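Local coordinates for FAD dependent oxidoreductase (PDB 6PXS), which binds FAD and, as an iminodiacetate oxidase, probably oxidises iminodiacetate in a flavin-dependent reaction, at residues 25-30 / 169-174; 196-201 / 325-330. All coordinates share one frame; numbering follows the deposited sequence.

In the fold
Contacts 1 and 2 join parallel strand pairs of one sheet, the FAD-binding sheet of the Rossmann type. Strand 3-6 runs between them, next to 26-29 on one side and 198-201 on the other. Their centres lie about 13 Å apart, and they do not touch. Contact 1 includes an outermost strand of the sheet within the chain, 169-171. It is largely buried, but exposed Thr-169 marks its border, and its chemistry mixes backbone bonds with a salt-bridge network. Contact 2 joins two strands inside the sheet and is more apolar. Contact 1 reaches FAD and other subunits directly, whereas contact 2 is touched by no other chain.

Contact 1. Residues 25-30 / 169-174; sequences QVEIID and TLRNDY. With FAD (flavin-adenine dinucleotide), chain E.
The guanidinium of Arg-171 has Ile-29 CG1 over one face, 3.7 Å from NH2, and two carboxylates at its edge. Glu-27 OE2 takes a hydrogen bond from Arg-171 NH2 at 3.1 Å, within a salt bridge. The bond lies near the guanidinium plane but meets OE2 on the anti side, and the two planes are 58° apart. Asp-173 OD2 forms a salt bridge with the other terminal nitrogen, Arg-171 NH1, also in the plane. The second flat group is the Tyr-174 ring. Its CE1 lies 3.4 Å from FAD N6A, in an oblique approach, and His-33 of a second subunit meets it edge-to-face.

Parallel strands 26-29 and 169-171 are joined by backbone bonds, from Thr-169 N to Val-26 O and from Ile-28 N to Thr-169 O (2.8 Å). Asp-30 N to Arg-171 O follows at 3.1 Å. On the other face of the sheet, Ile-28 CG2 meets Leu-170 CD1 at 3.9 Å.

Asp-30, an FAD-binding residue, lies at the ribose of the cofactor, and its OD1 accepts a hydrogen bond from Ala-8 N. The chemistry is thus divided: Arg-171 shares its charge between two acids, which probably stabilises all three, while Asp-30 and Tyr-174 border the adenosine end of FAD.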
loop_
_atom_site.group_PDB
_atom_site.type_symbol
_atom_site.label_atom_id
_atom_site.label_comp_id
_atom_site.label_asym_id
_atom_site.label_seq_id
_atom_site.Cartn_x
_atom_site.Cartn_y
_atom_site.Cartn_z
ATOM N N GLN A 25 -0.748 35.884 -13.593
ATOM C CA GLN A 25 -1.649 35.211 -12.662
ATOM C C GLN A 25 -1.901 33.797 -13.173
ATOM O O GLN A 25 -2.579 33.607 -14.187
ATOM C CB GLN A 25 -2.953 35.993 -12.525
ATOM C CG GLN A 25 -2.761 37.448 -12.125
ATOM C CD GLN A 25 -4.065 38.221 -12.088
ATOM O OE1 GLN A 25 -5.145 37.649 -12.250
ATOM N NE2 GLN A 25 -3.971 39.529 -11.878
ATOM N N VAL A 26 -1.357 32.805 -12.472
ATOM C CA VAL A 26 -1.383 31.413 -12.908
ATOM C C VAL A 26 -2.399 30.650 -12.071
ATOM O O VAL A 26 -2.348 30.683 -10.835
ATOM C CB VAL A 26 0.011 30.769 -12.796
ATOM C CG1 VAL A 26 -0.017 29.346 -13.326
ATOM C CG2 VAL A 26 1.041 31.600 -13.545
ATOM N N GLU A 27 -3.317 29.959 -12.746
ATOM C CA GLU A 27 -4.288 29.073 -12.110
ATOM C C GLU A 27 -4.033 27.662 -12.623
ATOM O O GLU A 27 -4.251 27.379 -13.806
ATOM C CB GLU A 27 -5.721 29.519 -12.402
ATOM C CG GLU A 27 -6.791 28.608 -11.809
ATOM C CD GLU A 27 -8.200 29.098 -12.090
ATOM O OE1 GLU A 27 -8.354 30.052 -12.882
ATOM O OE2 GLU A 27 -9.155 28.530 -11.516
ATOM N N ILE A 28 -3.578 26.779 -11.736
ATOM C CA ILE A 28 -3.177 25.424 -12.097
ATOM C C ILE A 28 -4.261 24.451 -11.661
ATOM O O ILE A 28 -4.781 24.536 -10.540
ATOM C CB ILE A 28 -1.826 25.053 -11.454
ATOM C CG1 ILE A 28 -0.818 26.194 -11.616
ATOM C CG2 ILE A 28 -1.281 23.775 -12.077
ATOM C CD1 ILE A 28 0.503 25.942 -10.923
ATOM N N ILE A 29 -4.598 23.515 -12.546
ATOM C CA ILE A 29 -5.571 22.466 -12.266
ATOM C C ILE A 29 -4.962 21.137 -12.684
ATOM O O ILE A 29 -4.432 21.017 -13.794
ATOM C CB ILE A 29 -6.903 22.711 -13.001
ATOM C CG1 ILE A 29 -7.458 24.093 -12.638
ATOM C CG2 ILE A 29 -7.906 21.616 -12.654
ATOM C CD1 ILE A 29 -8.687 24.493 -13.425
ATOM N N ASP A 30 -5.034 20.144 -11.799
ATOM C CA ASP A 30 -4.418 18.846 -12.054
ATOM C C ASP A 30 -5.214 17.770 -11.335
ATOM O O ASP A 30 -5.339 17.804 -10.107
ATOM C CB ASP A 30 -2.959 18.835 -11.593
ATOM C CG ASP A 30 -2.287 17.491 -11.809
ATOM O OD1 ASP A 30 -2.027 17.134 -12.978
ATOM O OD2 ASP A 30 -2.016 16.794 -10.807
ATOM N N THR A 169 -1.897 29.278 -7.999
ATOM C CA THR A 169 -2.869 28.460 -7.285
ATOM C C THR A 169 -2.876 27.052 -7.859
ATOM O O THR A 169 -2.721 26.865 -9.070
ATOM C CB THR A 169 -4.280 29.054 -7.377
ATOM O OG1 THR A 169 -4.758 28.953 -8.724
ATOM C CG2 THR A 169 -4.276 30.514 -6.951
ATOM N N LEU A 170 -3.063 26.065 -6.984
ATOM C CA LEU A 170 -3.094 24.662 -7.372
ATOM C C LEU A 170 -4.345 24.017 -6.798
ATOM O O LEU A 170 -4.671 24.224 -5.625
ATOM C CB LEU A 170 -1.842 23.929 -6.883
ATOM C CG LEU A 170 -1.784 22.422 -7.139
ATOM C CD1 LEU A 170 -1.858 22.116 -8.628
ATOM C CD2 LEU A 170 -0.519 21.839 -6.530
ATOM N N ARG A 171 -5.034 23.235 -7.624
ATOM C CA ARG A 171 -6.301 22.629 -7.239
ATOM C C ARG A 171 -6.427 21.272 -7.913
ATOM O O ARG A 171 -5.938 21.067 -9.026
ATOM C CB ARG A 171 -7.479 23.536 -7.618
ATOM C CG ARG A 171 -8.838 22.854 -7.621
ATOM C CD ARG A 171 -9.969 23.878 -7.637
ATOM N NE ARG A 171 -9.836 24.844 -8.727
ATOM C CZ ARG A 171 -10.420 24.733 -9.919
ATOM N NH1 ARG A 171 -11.193 23.691 -10.204
ATOM N NH2 ARG A 171 -10.229 25.675 -10.834
ATOM N N ASN A 172 -7.084 20.343 -7.221
ATOM C CA ASN A 172 -7.350 19.007 -7.745
ATOM C C ASN A 172 -8.756 19.013 -8.334
ATOM O O ASN A 172 -9.744 19.110 -7.599
ATOM C CB ASN A 172 -7.211 17.952 -6.651
ATOM C CG ASN A 172 -7.216 16.537 -7.200
ATOM O OD1 ASN A 172 -8.226 15.835 -7.137
ATOM N ND2 ASN A 172 -6.082 16.111 -7.741
ATOM N N ASP A 173 -8.843 18.916 -9.656
ATOM C CA ASP A 173 -10.126 19.010 -10.339
ATOM C C ASP A 173 -9.958 18.489 -11.758
ATOM O O ASP A 173 -8.841 18.387 -12.273
ATOM C CB ASP A 173 -10.645 20.453 -10.343
ATOM C CG ASP A 173 -12.129 20.539 -10.632
ATOM O OD1 ASP A 173 -12.769 19.478 -10.778
ATOM O OD2 ASP A 173 -12.656 21.670 -10.712
ATOM N N TYR A 174 -11.086 18.151 -12.379
ATOM C CA TYR A 174 -11.125 17.687 -13.760
ATOM C C TYR A 174 -11.900 18.707 -14.578
ATOM O O TYR A 174 -13.081 18.952 -14.310
ATOM C CB TYR A 174 -11.771 16.304 -13.863
ATOM C CG TYR A 174 -11.663 15.670 -15.234
ATOM C CD1 TYR A 174 -10.497 15.027 -15.630
ATOM C CD2 TYR A 174 -12.726 15.706 -16.128
ATOM C CE1 TYR A 174 -10.390 14.443 -16.881
ATOM C CE2 TYR A 174 -12.630 15.126 -17.380
ATOM C CZ TYR A 174 -11.461 14.494 -17.752
ATOM O OH TYR A 174 -11.358 13.914 -18.997
HETATM P PA FAD E . 2.040 13.872 -16.919
HETATM O O1A FAD E . 1.276 12.604 -17.010
HETATM O O2A FAD E . 3.172 13.850 -15.889
HETATM O O5B FAD E . 1.103 15.099 -16.638
HETATM C C5B FAD E . -0.287 15.085 -17.023
HETATM C C4B FAD E . -1.105 15.643 -15.888
HETATM O O4B FAD E . -2.295 16.278 -16.414
HETATM C C3B FAD E . -1.588 14.602 -14.877
HETATM O O3B FAD E . -1.494 15.112 -13.553
HETATM C C2B FAD E . -3.043 14.376 -15.293
HETATM O O2B FAD E . -3.853 13.934 -14.210
HETATM C C1B FAD E . -3.425 15.786 -15.729
HETATM N N9A FAD E . -4.579 15.853 -16.621
HETATM C C8A FAD E . -4.737 15.220 -17.825
HETATM N N7A FAD E . -5.887 15.463 -18.408
HETATM C C5A FAD E . -6.529 16.318 -17.523
HETATM C C6A FAD E . -7.788 16.946 -17.555
HETATM N N6A FAD E . -8.666 16.804 -18.552
HETATM N N1A FAD E . -8.121 17.735 -16.509
HETATM C C2A FAD E . -7.252 17.882 -15.506
HETATM N N3A FAD E . -6.039 17.339 -15.371
HETATM C C4A FAD E . -5.735 16.564 -16.417
HETATM N N1 FAD E . 11.938 10.813 -19.087
HETATM C C2 FAD E . 13.266 11.116 -18.999
HETATM O O2 FAD E . 13.718 12.180 -19.437
HETATM N N3 FAD E . 14.139 10.222 -18.403
HETATM C C4 FAD E . 13.800 8.997 -17.866
HETATM O O4 FAD E . 14.665 8.284 -17.362
HETATM C C4X FAD E . 12.387 8.682 -17.967
HETATM N N5 FAD E . 11.979 7.543 -17.485
HETATM C C5X FAD E . 10.629 7.240 -17.579
HETATM C C6 FAD E . 10.177 6.025 -17.068
HETATM C C7 FAD E . 8.832 5.676 -17.133
HETATM C C7M FAD E . 8.381 4.354 -16.570
HETATM C C8 FAD E . 7.916 6.555 -17.731
HETATM C C8M FAD E . 6.453 6.205 -17.820
HETATM C C9 FAD E . 8.365 7.769 -18.242
HETATM C C9A FAD E . 9.710 8.118 -18.171
HETATM N N10 FAD E . 10.193 9.342 -18.678
HETATM C C10 FAD E . 11.531 9.654 -18.596
HETATM C "C1'" FAD E . 9.283 10.301 -19.325
HETATM C "C2'" FAD E . 8.639 11.279 -18.344
HETATM O "O2'" FAD E . 8.292 10.610 -17.131
HETATM C "C3'" FAD E . 7.372 11.856 -18.976
HETATM O "O3'" FAD E . 7.627 12.153 -20.344
HETATM C "C4'" FAD E . 6.848 13.124 -18.302
HETATM O "O4'" FAD E . 6.607 12.851 -16.923
HETATM C "C5'" FAD E . 5.582 13.623 -18.966
HETATM O "O5'" FAD E . 5.078 14.759 -18.234
HETATM P P FAD E . 3.695 15.412 -18.605
HETATM O O1P FAD E . 3.668 15.695 -20.111
HETATM O O2P FAD E . 3.375 16.573 -17.734
HETATM O O3P FAD E . 2.676 14.224 -18.328
#

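Contact 2. Residues 196-201 / 325-330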
loop_
_atom_site.group_PDB
_atom_site.type_symbol
_atom_site.label_atom_id
_atom_site.label_comp_id
_atom_site.label_asym_id
_atom_site.label_seq_id
_atom_site.Cartn_x
_atom_site.Cartn_y
_atom_site.Cartn_z
ATOM N N ALA A 196 -10.385 33.059 -18.480
ATOM C CA ALA A 196 -8.951 32.903 -18.681
ATOM C C ALA A 196 -8.562 33.537 -20.008
ATOM O O ALA A 196 -9.180 33.247 -21.038
ATOM C CB ALA A 196 -8.548 31.424 -18.654
ATOM N N ASP A 197 -7.543 34.401 -19.978
ATOM C CA ASP A 197 -7.048 35.006 -21.210
ATOM C C ASP A 197 -6.351 33.975 -22.088
ATOM O O ASP A 197 -6.499 33.993 -23.316
ATOM C CB ASP A 197 -6.089 36.155 -20.886
ATOM C CG ASP A 197 -6.717 37.211 -19.997
ATOM O OD1 ASP A 197 -7.956 37.360 -20.026
ATOM O OD2 ASP A 197 -5.968 37.896 -19.267
ATOM N N GLU A 198 -5.589 33.073 -21.475
ATOM C CA GLU A 198 -4.804 32.082 -22.196
ATOM C C GLU A 198 -4.900 30.745 -21.480
ATOM O O GLU A 198 -4.898 30.690 -20.247
ATOM C CB GLU A 198 -3.336 32.511 -22.303
ATOM C CG GLU A 198 -3.108 33.731 -23.182
ATOM C CD GLU A 198 -3.244 33.417 -24.657
ATOM O OE1 GLU A 198 -3.327 32.221 -25.007
ATOM O OE2 GLU A 198 -3.262 34.368 -25.469
ATOM N N ILE A 199 -4.979 29.669 -22.259
ATOM C CA ILE A 199 -5.053 28.313 -21.732
ATOM C C ILE A 199 -3.845 27.533 -22.228
ATOM O O ILE A 199 -3.470 27.630 -23.402
ATOM C CB ILE A 199 -6.361 27.610 -22.149
ATOM C CG1 ILE A 199 -7.573 28.380 -21.618
ATOM C CG2 ILE A 199 -6.374 26.170 -21.641
ATOM C CD1 ILE A 199 -8.901 27.885 -22.157
ATOM N N ILE A 200 -3.239 26.764 -21.328
ATOM C CA ILE A 200 -2.155 25.847 -21.660
ATOM C C ILE A 200 -2.605 24.445 -21.280
ATOM O O ILE A 200 -3.023 24.211 -20.139
ATOM C CB ILE A 200 -0.847 26.214 -20.935
ATOM C CG1 ILE A 200 -0.398 27.622 -21.327
ATOM C CG2 ILE A 200 0.243 25.203 -21.265
ATOM C CD1 ILE A 200 0.848 28.087 -20.601
ATOM N N VAL A 201 -2.519 23.519 -22.227
ATOM C CA VAL A 201 -2.943 22.141 -22.020
ATOM C C VAL A 201 -1.685 21.284 -21.977
ATOM O O VAL A 201 -1.082 20.979 -23.013
ATOM C CB VAL A 201 -3.913 21.669 -23.107
ATOM C CG1 VAL A 201 -4.291 20.212 -22.882
ATOM C CG2 VAL A 201 -5.153 22.546 -23.116
ATOM N N GLY A 325 -6.111 31.911 -27.910
ATOM C CA GLY A 325 -6.064 31.679 -26.481
ATOM C C GLY A 325 -5.845 30.237 -26.082
ATOM O O GLY A 325 -6.332 29.815 -25.028
ATOM N N LEU A 326 -5.126 29.466 -26.895
ATOM C CA LEU A 326 -4.858 28.067 -26.600
ATOM C C LEU A 326 -3.412 27.745 -26.935
ATOM O O LEU A 326 -2.897 28.162 -27.976
ATOM C CB LEU A 326 -5.795 27.137 -27.383
ATOM C CG LEU A 326 -5.593 25.634 -27.159
ATOM C CD1 LEU A 326 -5.738 25.284 -25.687
ATOM C CD2 LEU A 326 -6.572 24.828 -27.999
ATOM N N THR A 327 -2.765 26.999 -26.044
ATOM C CA THR A 327 -1.386 26.570 -26.224
ATOM C C THR A 327 -1.261 25.143 -25.713
ATOM O O THR A 327 -1.791 24.809 -24.651
ATOM C CB THR A 327 -0.412 27.493 -25.480
ATOM O OG1 THR A 327 -0.641 28.851 -25.878
ATOM C CG2 THR A 327 1.029 27.116 -25.783
ATOM N N ILE A 328 -0.564 24.303 -26.474
ATOM C CA ILE A 328 -0.468 22.878 -26.182
ATOM C C ILE A 328 0.992 22.508 -25.978
ATOM O O ILE A 328 1.865 22.939 -26.737
ATOM C CB ILE A 328 -1.089 22.024 -27.307
ATOM C CG1 ILE A 328 -2.566 22.380 -27.482
ATOM C CG2 ILE A 328 -0.932 20.536 -27.004
ATOM C CD1 ILE A 328 -3.242 21.638 -28.615
ATOM N N GLY A 329 1.246 21.711 -24.945
ATOM C CA GLY A 329 2.536 21.084 -24.753
ATOM C C GLY A 329 2.366 19.624 -24.392
ATOM O O GLY A 329 1.777 19.303 -23.355
ATOM N N ASN A 330 2.867 18.729 -25.233
ATOM C CA ASN A 330 2.680 17.297 -25.029
ATOM C C ASN A 330 3.614 16.560 -25.981
ATOM O O ASN A 330 4.312 17.171 -26.796
ATOM C CB ASN A 330 1.217 16.898 -25.245
ATOM C CG ASN A 330 0.867 15.589 -24.577
ATOM O OD1 ASN A 330 1.658 15.045 -23.806
ATOM N ND2 ASN A 330 -0.325 15.077 -24.861
#
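Val-201 CG2 packs on Leu-326 CD1 at 3.8 Å, and this is the close apolar part of the contact. Ile-199 CG2 meets the same Leu-326 methyl from further off, at 4.2 Å. CD1 of Leu-326 therefore has a neighbour in each of these two residues, which lie on one face of the sheet with it.

The other face is buried too, but its side chains meet less closely across the strands. Ile-200 and Thr-327 lie side by side and point the same way, with CG1 of Ile-200 4.2 Å from CB of Thr-327.

The backbones are tied by four hydrogen bonds in the parallel pattern. Thr-327 N gives to Ile-199 O, and Val-201 N gives to Thr-327 O, the latter at 2.8 Å. Gly-329 N to Val-201 O is nearly straight, 173° at the hydrogen. At the opposite end, Ile-199 N approaches Gly-325 O from above the carbonyl plane.

In contrast to this buried middle, Asp-197 and Glu-198 form the partly exposed end. Glu-198 is bent at chi2 (-74°), which places CD, and its OE1 comes to 3.2 Å from Gly-325 CA. The same oxygen forms a salt bridge with Arg-319, which gives the acid a charged partner. Gly-325 has a positive phi of 69°, and it turns the chain into strand 326-330.

Strand 198-201 also bonds to strand 3-6 on its other side. Helix 336-352 packs on Ile-200 and Thr-327, with Val-351 and Leu-347 among its contacts, while Leu-211 of helix 207-211 touches Val-201 and Ile-328 on the other face.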